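Local structure of Xaa-Pro dipeptidase (Lactobacillus brevis, 3I7M) at residues I104-L109 with D127-S132. The protein is probably a manganese-dependent metallopeptidase of family M24B that splits dipeptides ending in proline, represented here by its N-terminal domain. Residues are numbered along the deposited sequence; the frame is centred on the assembly and turned at random.
Sequences IEKGQL and DLDITS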
loop_
_atom_site.group_PDB
_atom_site.type_symbol
_atom_site.label_atom_id
_atom_site.label_comp_id
_atom_site.label_asym_id
_atom_site.label_seq_id
_atom_site.Cartn_x
_atom_site.Cartn_y
_atom_site.Cartn_z
ATOM N N ILE A 104 -2.238 -0.105 -8.447
ATOM C CA ILE A 104 -0.919 -0.601 -8.026
ATOM C C ILE A 104 0.165 0.108 -8.864
ATOM O O ILE A 104 -0.152 0.751 -9.889
ATOM C CB ILE A 104 -0.781 -2.135 -8.126
ATOM C CG1 ILE A 104 -1.254 -2.624 -9.476
ATOM C CG2 ILE A 104 -1.581 -2.782 -6.978
ATOM C CD1 ILE A 104 -0.837 -4.014 -9.779
ATOM N N GLU A 105 1.417 -0.042 -8.501
ATOM C CA GLU A 105 2.563 0.467 -9.223
ATOM C C GLU A 105 3.022 -0.694 -10.101
ATOM O O GLU A 105 3.917 -1.495 -9.775
ATOM C CB GLU A 105 3.683 0.853 -8.243
ATOM C CG GLU A 105 3.214 2.008 -7.373
ATOM C CD GLU A 105 4.310 2.470 -6.463
ATOM O OE1 GLU A 105 4.445 1.916 -5.339
ATOM O OE2 GLU A 105 5.017 3.436 -6.830
ATOM N N LYS A 106 2.426 -0.791 -11.270
ATOM C CA LYS A 106 2.615 -1.979 -12.105
ATOM C C LYS A 106 4.010 -2.111 -12.645
ATOM O O LYS A 106 4.466 -3.206 -12.972
ATOM C CB LYS A 106 1.635 -1.986 -13.277
ATOM C CG LYS A 106 0.235 -2.119 -12.780
ATOM C CD LYS A 106 -0.806 -2.397 -13.908
ATOM C CE LYS A 106 -2.176 -2.797 -13.357
ATOM N NZ LYS A 106 -3.197 -3.081 -14.504
ATOM N N GLY A 107 4.762 -1.027 -12.805
ATOM C CA GLY A 107 6.128 -1.135 -13.265
ATOM C C GLY A 107 7.061 -1.819 -12.308
ATOM O O GLY A 107 8.119 -2.332 -12.719
ATOM N N GLN A 108 6.702 -1.880 -11.038
ATOM C CA GLN A 108 7.538 -2.457 -9.983
ATOM C C GLN A 108 6.932 -3.722 -9.382
ATOM O O GLN A 108 7.712 -4.613 -9.012
ATOM C CB GLN A 108 7.830 -1.386 -8.896
ATOM C CG GLN A 108 8.681 -1.892 -7.736
ATOM C CD GLN A 108 7.939 -2.563 -6.634
ATOM O OE1 GLN A 108 8.564 -3.289 -5.786
ATOM N NE2 GLN A 108 6.734 -2.251 -6.531
ATOM N N LEU A 109 5.631 -3.803 -9.179
ATOM C CA LEU A 109 5.037 -4.896 -8.385
ATOM C C LEU A 109 5.123 -6.193 -9.175
ATOM O O LEU A 109 4.709 -6.243 -10.351
ATOM C CB LEU A 109 3.607 -4.542 -8.013
ATOM C CG LEU A 109 2.951 -5.530 -7.062
ATOM C CD1 LEU A 109 3.693 -5.630 -5.741
ATOM C CD2 LEU A 109 1.484 -5.198 -6.850
ATOM N N ASP A 127 -6.962 -2.942 -12.561
ATOM C CA ASP A 127 -6.958 -2.365 -13.893
ATOM C C ASP A 127 -6.482 -0.909 -13.879
ATOM O O ASP A 127 -6.685 -0.151 -14.813
ATOM C CB ASP A 127 -8.341 -2.531 -14.534
ATOM C CG ASP A 127 -9.456 -1.972 -13.761
ATOM O OD1 ASP A 127 -9.321 -1.367 -12.685
ATOM O OD2 ASP A 127 -10.565 -2.130 -14.355
ATOM N N LEU A 128 -5.840 -0.509 -12.800
ATOM C CA LEU A 128 -5.345 0.857 -12.632
ATOM C C LEU A 128 -3.836 0.870 -12.289
ATOM O O LEU A 128 -3.385 0.093 -11.433
ATOM C CB LEU A 128 -6.070 1.544 -11.488
ATOM C CG LEU A 128 -7.527 1.920 -11.727
ATOM C CD1 LEU A 128 -8.140 2.424 -10.434
ATOM C CD2 LEU A 128 -7.703 2.983 -12.788
ATOM N N ASP A 129 -3.071 1.758 -12.907
ATOM C CA ASP A 129 -1.633 1.850 -12.766
ATOM C C ASP A 129 -1.333 3.265 -12.340
ATOM O O ASP A 129 -1.623 4.210 -13.045
ATOM C CB ASP A 129 -0.941 1.481 -14.077
ATOM C CG ASP A 129 0.541 1.302 -13.933
ATOM O OD1 ASP A 129 1.071 1.482 -12.828
ATOM O OD2 ASP A 129 1.161 0.934 -14.953
ATOM N N ILE A 130 -0.743 3.409 -11.160
ATOM C CA ILE A 130 -0.328 4.711 -10.633
ATOM C C ILE A 130 1.132 5.036 -10.938
ATOM O O ILE A 130 1.601 6.123 -10.586
ATOM C CB ILE A 130 -0.662 4.845 -9.123
ATOM C CG1 ILE A 130 -0.756 6.291 -8.669
ATOM C CG2 ILE A 130 0.285 3.959 -8.259
ATOM C CD1 ILE A 130 -1.322 6.456 -7.285
ATOM N N THR A 131 1.799 4.156 -11.708
ATOM C CA THR A 131 3.229 4.329 -12.019
ATOM C C THR A 131 3.527 5.740 -12.574
ATOM O O THR A 131 4.383 6.445 -12.060
ATOM C CB THR A 131 3.700 3.258 -12.990
ATOM O OG1 THR A 131 3.645 2.005 -12.314
ATOM C CG2 THR A 131 5.191 3.542 -13.442
ATOM N N SER A 132 2.793 6.137 -13.612
ATOM C CA SER A 132 3.044 7.406 -14.273
ATOM C C SER A 132 2.756 8.595 -13.342
ATOM O O SER A 132 3.510 9.607 -13.330
ATOM C CB SER A 132 2.199 7.507 -15.532
ATOM O OG SER A 132 2.338 8.786 -16.090
#
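The carboxylate of D129 reaches across to K106, whose backbone N donates to D129 OD1 at 3.1 Å from above the carboxylate plane. T131 N donates to the same oxygen, also from well out of the plane, and the D129 side chain thereby caps the start of helix 131-136. T131 OG1 donates to D129 OD1 on the syn side at 2.7 Å. D129 CG stands anti to the backbone N (chi1 -169°), which sets it 3.5 Å from K106 CB. T131 OG1, having given its proton to D129, accepts G107 N in an almost straight bond of 3.3 Å. Followed outward, the extended K106 side chain crosses D129 obliquely: CB lies 3.4 Å from D129 OD2, CG rests against D129 CG, CD passes D129 CB, CE approaches L128 O, and NZ ends near D127 CA, hydrogen-bonded to F126 O. In the backbone, I104 N donates to L128 O and I104 O accepts I130 N, the parallel bridge joining strand 101-104 to edge strand 125-129. I130 CG2 meets E105 CG at 3.6 Å, while the carboxylate of E105 is hydrogen-bonded to S24 N, N25 N and T28 OG1. An alanine at D129 would probably leave K106 N, T131 N and T131 OG1 without this acceptor and the helix start without its side-chain cap. Three donors converging on OD1 are consistent with an ionised D129, which ties loop to helix start in this Creatinase/Prolidase N-terminal domain.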